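Local coordinates for MsStt7d protein from Micromonas, a protein that probably acts as a protein kinase, binding ATP together with metal ions and passing phosphate to protein substrates, in two crystal structures: PDB 4IX4 (chain A, 1.50 Å), residues 80-85 and 109-114; PDB 4IX5 (chain B, 1.70 Å), residues 80-85 and 109-114. Both blocks share one frame: the second was fitted to the first on N, CA, C and O of the twelve residues, RMSD 0.05 Å. Numbering follows each deposited sequence.

Structure 1 (4IX4). With ADP (adenosine-5'-diphosphate), chain C.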
loop_
_atom_site.group_PDB
_atom_site.type_symbol
_atom_site.label_atom_id
_atom_site.label_comp_id
_atom_site.label_asym_id
_atom_site.label_seq_id
_atom_site.Cartn_x
_atom_site.Cartn_y
_atom_site.Cartn_z
ATOM N N THR A 80 -24.771 8.106 1.486
ATOM C CA THR A 80 -23.545 8.868 1.713
ATOM C C THR A 80 -22.391 8.280 0.924
ATOM O O THR A 80 -21.530 9.020 0.448
ATOM C CB THR A 80 -23.129 8.926 3.202
ATOM O OG1 THR A 80 -22.923 7.596 3.715
ATOM C CG2 THR A 80 -24.185 9.645 4.029
ATOM N N CYS A 81 -22.381 6.953 0.788
ATOM C CA CYS A 81 -21.249 6.244 0.194
ATOM C C CYS A 81 -21.711 5.299 -0.916
ATOM O O CYS A 81 -22.910 5.032 -1.056
ATOM C CB CYS A 81 -20.526 5.431 1.271
ATOM S SG CYS A 81 -19.848 6.371 2.643
ATOM N N ALA A 82 -20.763 4.781 -1.699
ATOM C CA ALA A 82 -21.096 3.785 -2.717
ATOM C C ALA A 82 -21.951 2.664 -2.126
ATOM O O ALA A 82 -21.679 2.175 -1.032
ATOM C CB ALA A 82 -19.837 3.202 -3.339
ATOM N N ARG A 83 -22.974 2.251 -2.865
ATOM C CA ARG A 83 -23.879 1.209 -2.404
ATOM C C ARG A 83 -23.140 -0.098 -2.169
ATOM O O ARG A 83 -22.500 -0.620 -3.073
ATOM C CB ARG A 83 -24.994 0.993 -3.418
ATOM C CG ARG A 83 -25.935 -0.134 -3.041
ATOM C CD ARG A 83 -27.261 -0.035 -3.778
ATOM N NE ARG A 83 -27.125 -0.057 -5.236
ATOM C CZ ARG A 83 -27.185 -1.156 -5.985
ATOM N NH1 ARG A 83 -27.356 -2.346 -5.422
ATOM N NH2 ARG A 83 -27.060 -1.065 -7.303
ATOM N N PHE A 84 -23.254 -0.616 -0.951
ATOM C CA PHE A 84 -22.550 -1.827 -0.537
ATOM C C PHE A 84 -23.409 -3.063 -0.793
ATOM O O PHE A 84 -24.544 -3.157 -0.312
ATOM C CB PHE A 84 -22.170 -1.720 0.945
ATOM C CG PHE A 84 -21.465 -2.928 1.494
ATOM C CD1 PHE A 84 -20.288 -3.385 0.922
ATOM C CD2 PHE A 84 -21.963 -3.593 2.603
ATOM C CE1 PHE A 84 -19.636 -4.495 1.440
ATOM C CE2 PHE A 84 -21.306 -4.705 3.124
ATOM C CZ PHE A 84 -20.142 -5.150 2.542
ATOM N N MET A 85 -22.859 -4.008 -1.554
ATOM C CA MET A 85 -23.609 -5.183 -1.983
ATOM C C MET A 85 -23.241 -6.451 -1.224
ATOM O O MET A 85 -23.824 -7.503 -1.466
ATOM C CB MET A 85 -23.475 -5.384 -3.498
ATOM C CG MET A 85 -23.996 -4.186 -4.302
ATOM S SD MET A 85 -23.752 -4.324 -6.086
ATOM C CE MET A 85 -24.967 -5.586 -6.456
ATOM N N LEU A 109 -15.086 -7.958 -1.192
ATOM C CA LEU A 109 -16.217 -7.053 -0.974
ATOM C C LEU A 109 -16.725 -6.537 -2.315
ATOM O O LEU A 109 -15.968 -6.439 -3.276
ATOM C CB LEU A 109 -15.806 -5.869 -0.100
ATOM C CG LEU A 109 -15.172 -6.228 1.245
ATOM C CD1 LEU A 109 -14.894 -4.969 2.061
ATOM C CD2 LEU A 109 -16.075 -7.200 2.020
ATOM N N MET A 110 -18.011 -6.206 -2.380
ATOM C CA MET A 110 -18.613 -5.771 -3.635
ATOM C C MET A 110 -19.506 -4.557 -3.431
ATOM O O MET A 110 -20.241 -4.472 -2.448
ATOM C CB MET A 110 -19.428 -6.910 -4.258
ATOM C CG MET A 110 -19.879 -6.658 -5.688
ATOM S SD MET A 110 -20.618 -8.110 -6.474
ATOM C CE MET A 110 -22.187 -8.187 -5.628
ATOM N N TRP A 111 -19.415 -3.619 -4.368
ATOM C CA TRP A 111 -20.243 -2.423 -4.366
ATOM C C TRP A 111 -20.777 -2.205 -5.770
ATOM O O TRP A 111 -20.215 -2.702 -6.750
ATOM C CB TRP A 111 -19.418 -1.183 -4.020
ATOM C CG TRP A 111 -18.757 -1.166 -2.686
ATOM C CD1 TRP A 111 -19.225 -0.577 -1.547
ATOM C CD2 TRP A 111 -17.481 -1.723 -2.355
ATOM N NE1 TRP A 111 -18.319 -0.735 -0.525
ATOM C CE2 TRP A 111 -17.239 -1.435 -0.996
ATOM C CE3 TRP A 111 -16.512 -2.430 -3.081
ATOM C CZ2 TRP A 111 -16.073 -1.834 -0.341
ATOM C CZ3 TRP A 111 -15.345 -2.824 -2.428
ATOM C CH2 TRP A 111 -15.141 -2.530 -1.072
ATOM N N ALA A 112 -21.836 -1.410 -5.868
ATOM C CA ALA A 112 -22.286 -0.921 -7.159
ATOM C C ALA A 112 -21.212 -0.013 -7.755
ATOM O O ALA A 112 -20.584 0.775 -7.044
ATOM C CB ALA A 112 -23.578 -0.143 -7.002
ATOM N N ASN A 113 -21.007 -0.107 -9.063
ATOM C CA ASN A 113 -20.173 0.875 -9.746
ATOM C C ASN A 113 -20.964 2.182 -9.841
ATOM O O ASN A 113 -21.961 2.262 -10.567
ATOM C CB ASN A 113 -19.772 0.376 -11.135
ATOM C CG ASN A 113 -18.826 1.325 -11.841
ATOM O OD1 ASN A 113 -18.931 2.537 -11.697
ATOM N ND2 ASN A 113 -17.895 0.775 -12.614
ATOM N N GLU A 114 -20.540 3.190 -9.082
ATOM C CA GLU A 114 -21.293 4.440 -8.970
ATOM C C GLU A 114 -21.003 5.427 -10.097
ATOM O O GLU A 114 -21.682 6.447 -10.231
ATOM C CB GLU A 114 -21.015 5.102 -7.619
ATOM C CG GLU A 114 -21.507 4.279 -6.429
ATOM C CD GLU A 114 -23.020 4.288 -6.264
ATOM O OE1 GLU A 114 -23.716 5.070 -6.955
ATOM O OE2 GLU A 114 -23.512 3.513 -5.417
HETATM P PB ADP C . -5.636 4.530 -5.104
HETATM O O1B ADP C . -6.039 5.214 -3.825
HETATM O O2B ADP C . -6.229 5.149 -6.349
HETATM O O3B ADP C . -4.157 4.218 -5.192
HETATM P PA ADP C . -7.847 2.786 -4.840
HETATM O O1A ADP C . -8.486 3.933 -4.091
HETATM O O2A ADP C . -8.052 1.354 -4.389
HETATM O O3A ADP C . -6.273 3.052 -5.009
HETATM O "O5'" ADP C . -8.408 2.900 -6.342
HETATM C "C5'" ADP C . -9.628 2.238 -6.607
HETATM C "C4'" ADP C . -10.297 2.848 -7.822
HETATM O "O4'" ADP C . -11.556 2.191 -7.910
HETATM C "C3'" ADP C . -10.541 4.344 -7.690
HETATM O "O3'" ADP C . -10.078 5.036 -8.853
HETATM C "C2'" ADP C . -12.041 4.470 -7.654
HETATM O "O2'" ADP C . -12.495 5.572 -8.443
HETATM C "C1'" ADP C . -12.576 3.142 -8.175
HETATM N N9 ADP C . -13.774 2.782 -7.397
HETATM C C8 ADP C . -13.785 2.358 -6.119
HETATM N N7 ADP C . -15.058 2.141 -5.701
HETATM C C5 ADP C . -15.871 2.428 -6.735
HETATM C C6 ADP C . -17.321 2.398 -6.977
HETATM N N6 ADP C . -18.162 2.002 -5.992
HETATM N N1 ADP C . -17.760 2.780 -8.196
HETATM C C2 ADP C . -16.927 3.164 -9.177
HETATM N N3 ADP C . -15.587 3.209 -9.029
HETATM C C4 ADP C . -15.023 2.856 -7.851
HETATM O O HOH W 1 -26.110 2.679 -6.179
#

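Structure 2 (4IX5). With ANP (phosphoaminophosphonic acid-adenylate ester), chain D.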
loop_
_atom_site.group_PDB
_atom_site.type_symbol
_atom_site.label_atom_id
_atom_site.label_comp_id
_atom_site.label_asym_id
_atom_site.label_seq_id
_atom_site.Cartn_x
_atom_site.Cartn_y
_atom_site.Cartn_z
ATOM N N THR B 80 -24.751 8.000 1.480
ATOM C CA THR B 80 -23.553 8.788 1.727
ATOM C C THR B 80 -22.382 8.224 0.933
ATOM O O THR B 80 -21.527 8.966 0.455
ATOM C CB THR B 80 -23.179 8.830 3.219
ATOM O OG1 THR B 80 -23.019 7.495 3.719
ATOM C CG2 THR B 80 -24.263 9.553 4.024
ATOM N N CYS B 81 -22.367 6.904 0.788
ATOM C CA CYS B 81 -21.241 6.198 0.179
ATOM C C CYS B 81 -21.708 5.280 -0.954
ATOM O O CYS B 81 -22.909 5.062 -1.121
ATOM C CB CYS B 81 -20.513 5.378 1.242
ATOM S SG CYS B 81 -19.901 6.334 2.652
ATOM N N ALA B 82 -20.762 4.745 -1.726
ATOM C CA ALA B 82 -21.072 3.749 -2.751
ATOM C C ALA B 82 -21.923 2.631 -2.149
ATOM O O ALA B 82 -21.665 2.161 -1.039
ATOM C CB ALA B 82 -19.794 3.165 -3.331
ATOM N N ARG B 83 -22.950 2.213 -2.886
ATOM C CA ARG B 83 -23.886 1.220 -2.380
ATOM C C ARG B 83 -23.177 -0.095 -2.154
ATOM O O ARG B 83 -22.572 -0.631 -3.069
ATOM C CB ARG B 83 -25.057 1.040 -3.353
ATOM C CG ARG B 83 -25.924 -0.190 -3.082
ATOM C CD ARG B 83 -27.255 -0.118 -3.836
ATOM N NE ARG B 83 -27.091 -0.036 -5.288
ATOM C CZ ARG B 83 -27.119 -1.086 -6.108
ATOM N NH1 ARG B 83 -27.308 -2.311 -5.623
ATOM N NH2 ARG B 83 -26.963 -0.911 -7.417
ATOM N N PHE B 84 -23.254 -0.590 -0.926
ATOM C CA PHE B 84 -22.551 -1.811 -0.529
ATOM C C PHE B 84 -23.419 -3.022 -0.807
ATOM O O PHE B 84 -24.581 -3.079 -0.390
ATOM C CB PHE B 84 -22.189 -1.721 0.955
ATOM C CG PHE B 84 -21.465 -2.918 1.500
ATOM C CD1 PHE B 84 -20.282 -3.369 0.932
ATOM C CD2 PHE B 84 -21.957 -3.567 2.629
ATOM C CE1 PHE B 84 -19.618 -4.468 1.465
ATOM C CE2 PHE B 84 -21.294 -4.660 3.168
ATOM C CZ PHE B 84 -20.121 -5.105 2.592
ATOM N N MET B 85 -22.850 -3.994 -1.517
ATOM C CA MET B 85 -23.612 -5.162 -1.961
ATOM C C MET B 85 -23.218 -6.424 -1.207
ATOM O O MET B 85 -23.727 -7.510 -1.489
ATOM C CB MET B 85 -23.464 -5.357 -3.474
ATOM C CG MET B 85 -23.907 -4.132 -4.287
ATOM S SD MET B 85 -23.764 -4.314 -6.089
ATOM C CE MET B 85 -25.055 -5.542 -6.393
ATOM N N LEU B 109 -15.079 -7.951 -1.185
ATOM C CA LEU B 109 -16.212 -7.047 -0.960
ATOM C C LEU B 109 -16.738 -6.542 -2.301
ATOM O O LEU B 109 -15.985 -6.414 -3.268
ATOM C CB LEU B 109 -15.797 -5.849 -0.097
ATOM C CG LEU B 109 -15.142 -6.161 1.251
ATOM C CD1 LEU B 109 -14.918 -4.842 2.033
ATOM C CD2 LEU B 109 -15.971 -7.146 2.075
ATOM N N MET B 110 -18.030 -6.236 -2.364
ATOM C CA MET B 110 -18.613 -5.767 -3.617
ATOM C C MET B 110 -19.508 -4.540 -3.419
ATOM O O MET B 110 -20.225 -4.434 -2.418
ATOM C CB MET B 110 -19.418 -6.903 -4.267
ATOM C CG MET B 110 -19.940 -6.572 -5.651
ATOM S SD MET B 110 -20.638 -8.040 -6.432
ATOM C CE MET B 110 -22.160 -8.174 -5.509
ATOM N N TRP B 111 -19.436 -3.612 -4.372
ATOM C CA TRP B 111 -20.251 -2.400 -4.353
ATOM C C TRP B 111 -20.795 -2.150 -5.747
ATOM O O TRP B 111 -20.252 -2.652 -6.733
ATOM C CB TRP B 111 -19.406 -1.165 -3.994
ATOM C CG TRP B 111 -18.759 -1.156 -2.655
ATOM C CD1 TRP B 111 -19.223 -0.565 -1.517
ATOM C CD2 TRP B 111 -17.495 -1.728 -2.326
ATOM N NE1 TRP B 111 -18.333 -0.752 -0.484
ATOM C CE2 TRP B 111 -17.262 -1.464 -0.955
ATOM C CE3 TRP B 111 -16.541 -2.449 -3.055
ATOM C CZ2 TRP B 111 -16.101 -1.876 -0.297
ATOM C CZ3 TRP B 111 -15.375 -2.858 -2.405
ATOM C CH2 TRP B 111 -15.174 -2.576 -1.031
ATOM N N ALA B 112 -21.859 -1.356 -5.843
ATOM C CA ALA B 112 -22.290 -0.866 -7.146
ATOM C C ALA B 112 -21.198 0.003 -7.744
ATOM O O ALA B 112 -20.559 0.764 -7.026
ATOM C CB ALA B 112 -23.550 -0.037 -6.998
ATOM N N ASN B 113 -20.987 -0.099 -9.051
ATOM C CA ASN B 113 -20.175 0.883 -9.748
ATOM C C ASN B 113 -20.973 2.185 -9.835
ATOM O O ASN B 113 -22.001 2.253 -10.523
ATOM C CB ASN B 113 -19.808 0.391 -11.146
ATOM C CG ASN B 113 -18.821 1.306 -11.843
ATOM O OD1 ASN B 113 -18.892 2.529 -11.710
ATOM N ND2 ASN B 113 -17.886 0.717 -12.592
ATOM N N GLU B 114 -20.532 3.207 -9.107
ATOM C CA GLU B 114 -21.311 4.434 -9.009
ATOM C C GLU B 114 -20.990 5.422 -10.129
ATOM O O GLU B 114 -21.662 6.440 -10.259
ATOM C CB GLU B 114 -21.099 5.121 -7.655
ATOM C CG GLU B 114 -21.534 4.292 -6.452
ATOM C CD GLU B 114 -23.044 4.291 -6.235
ATOM O OE1 GLU B 114 -23.750 5.090 -6.883
ATOM O OE2 GLU B 114 -23.528 3.497 -5.396
HETATM P PG ANP D . -7.050 3.574 -5.070
HETATM O O1G ANP D . -5.671 3.754 -4.575
HETATM O O2G ANP D . -7.995 4.612 -4.299
HETATM O O3G ANP D . -7.040 3.891 -6.635
HETATM P PB ANP D . -8.141 1.616 -3.077
HETATM O O1B ANP D . -7.514 0.367 -2.586
HETATM O O2B ANP D . -7.770 2.860 -2.116
HETATM N N3B ANP D . -7.623 1.967 -4.713
HETATM P PA ANP D . -10.827 2.444 -3.535
HETATM O O1A ANP D . -12.108 1.935 -2.932
HETATM O O2A ANP D . -10.342 3.825 -3.174
HETATM O O3A ANP D . -9.726 1.360 -3.088
HETATM O "O5'" ANP D . -10.914 2.370 -5.138
HETATM C "C5'" ANP D . -9.800 2.564 -6.014
HETATM C "C4'" ANP D . -10.257 2.827 -7.445
HETATM O "O4'" ANP D . -11.478 2.138 -7.710
HETATM C "C3'" ANP D . -10.534 4.300 -7.678
HETATM O "O3'" ANP D . -10.099 4.669 -8.974
HETATM C "C2'" ANP D . -12.026 4.419 -7.744
HETATM O "O2'" ANP D . -12.309 5.316 -8.803
HETATM C "C1'" ANP D . -12.516 3.031 -8.100
HETATM N N9 ANP D . -13.742 2.718 -7.343
HETATM C C8 ANP D . -13.792 2.302 -6.073
HETATM N N7 ANP D . -15.060 2.099 -5.663
HETATM C C5 ANP D . -15.848 2.395 -6.698
HETATM C C6 ANP D . -17.298 2.403 -6.946
HETATM N N6 ANP D . -18.147 2.032 -5.972
HETATM N N1 ANP D . -17.718 2.773 -8.160
HETATM C C2 ANP D . -16.872 3.142 -9.128
HETATM N N3 ANP D . -15.542 3.168 -8.974
HETATM C C4 ANP D . -14.983 2.814 -7.802
HETATM O O HOH W 2 -26.081 2.579 -6.202
#

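Structure 1 (4IX4)
F84 and W111 form an antiparallel non-hydrogen-bonded pair, CA to CA 4.5 Å, where strands 84-90 and 106-112 meet in the five-stranded N-lobe sheet. Backbone bonds flank the pair: A112 N to R83 O (3.0 Å) and M85 N to M110 O (2.8 Å). F84 CG is anti to the backbone N (chi1 179°), putting F84 CD1 3.6 Å from W111 NE1. The F84 ring meets the five-membered ring of W111 obliquely, planes at 54°. NE1 donates to N70. M85 CB packs on M110 CE (3.7 Å). R83 N donates to E114 OE2 on its anti side (2.9 Å, 176°). Water 1 donates to OE2, and OE1 makes a salt bridge with K185. Beyond the gatekeeper W111, the hinge grips adenine: ADP N6 donates to A112 O (2.9 Å) and E114 N to ADP N1 (2.9 Å).

Structure 2 (4IX5)
The backbones pair at F84 and W111, an antiparallel non-hydrogen-bonded pair with CA atoms 4.5 Å apart. On its flanks A112 N bonds R83 O (3.0 Å) and M85 N bonds M110 O (2.8 Å). With F84 CG anti to the backbone N (chi1 180°), the ring brings F84 CD1 to 3.6 Å from W111 NE1. The F84 ring meets the five-membered ring of W111 obliquely, planes at 52°. NE1 itself donates to N70. M110 CE lies 3.7 Å from M85 CB. R83 N donates to E114 OE2 on its anti side (2.9 Å, 170°). Water 2 donates to OE2, and OE1 makes a salt bridge with K185. Past the gatekeeper W111, the hinge reads the adenine of the ATP analogue: ANP N6 donates to A112 O (2.9 Å), E114 N to ANP N1 (3.0 Å).

What differs
The bound group is what differs. Structure 1 holds ADP, which ends at its beta phosphate. Structure 2 holds ANP at this place, with a third phosphoryl group joined through the bridging nitrogen N3B. That extra group belongs to the tail. The residues of this contact meet the adenine. ADP touches A82(A), W111(A), A112(A), N113(A) and E114(A), and ANP touches A82(B), W111(B), A112(B), N113(B) and E114(B).

No answer is seen in the compared residues round the base. The side chains of W111(A), N113(A) and E114(A) and their counterparts W111(B), N113(B) and E114(B) keep their place, and the CA atoms that can be compared coincide within the error. This is consistent with a hinge that meets the base alike with either nucleotide.

Away from the nucleotide, F84(A), M85(A), L109(A) and M110(A) and their counterparts F84(B), M85(B), L109(B) and M110(B) also keep their place. The backbone bonds are found in both: A112(A) N to R83(A) O and A112(B) N to R83(B) O, M85(A) N to M110(A) O and M85(B) N to M110(B) O. R83(A) N donates to E114(A) OE2, and R83(B) N to E114(B) OE2. Water 1 and water 2 occupy the same place.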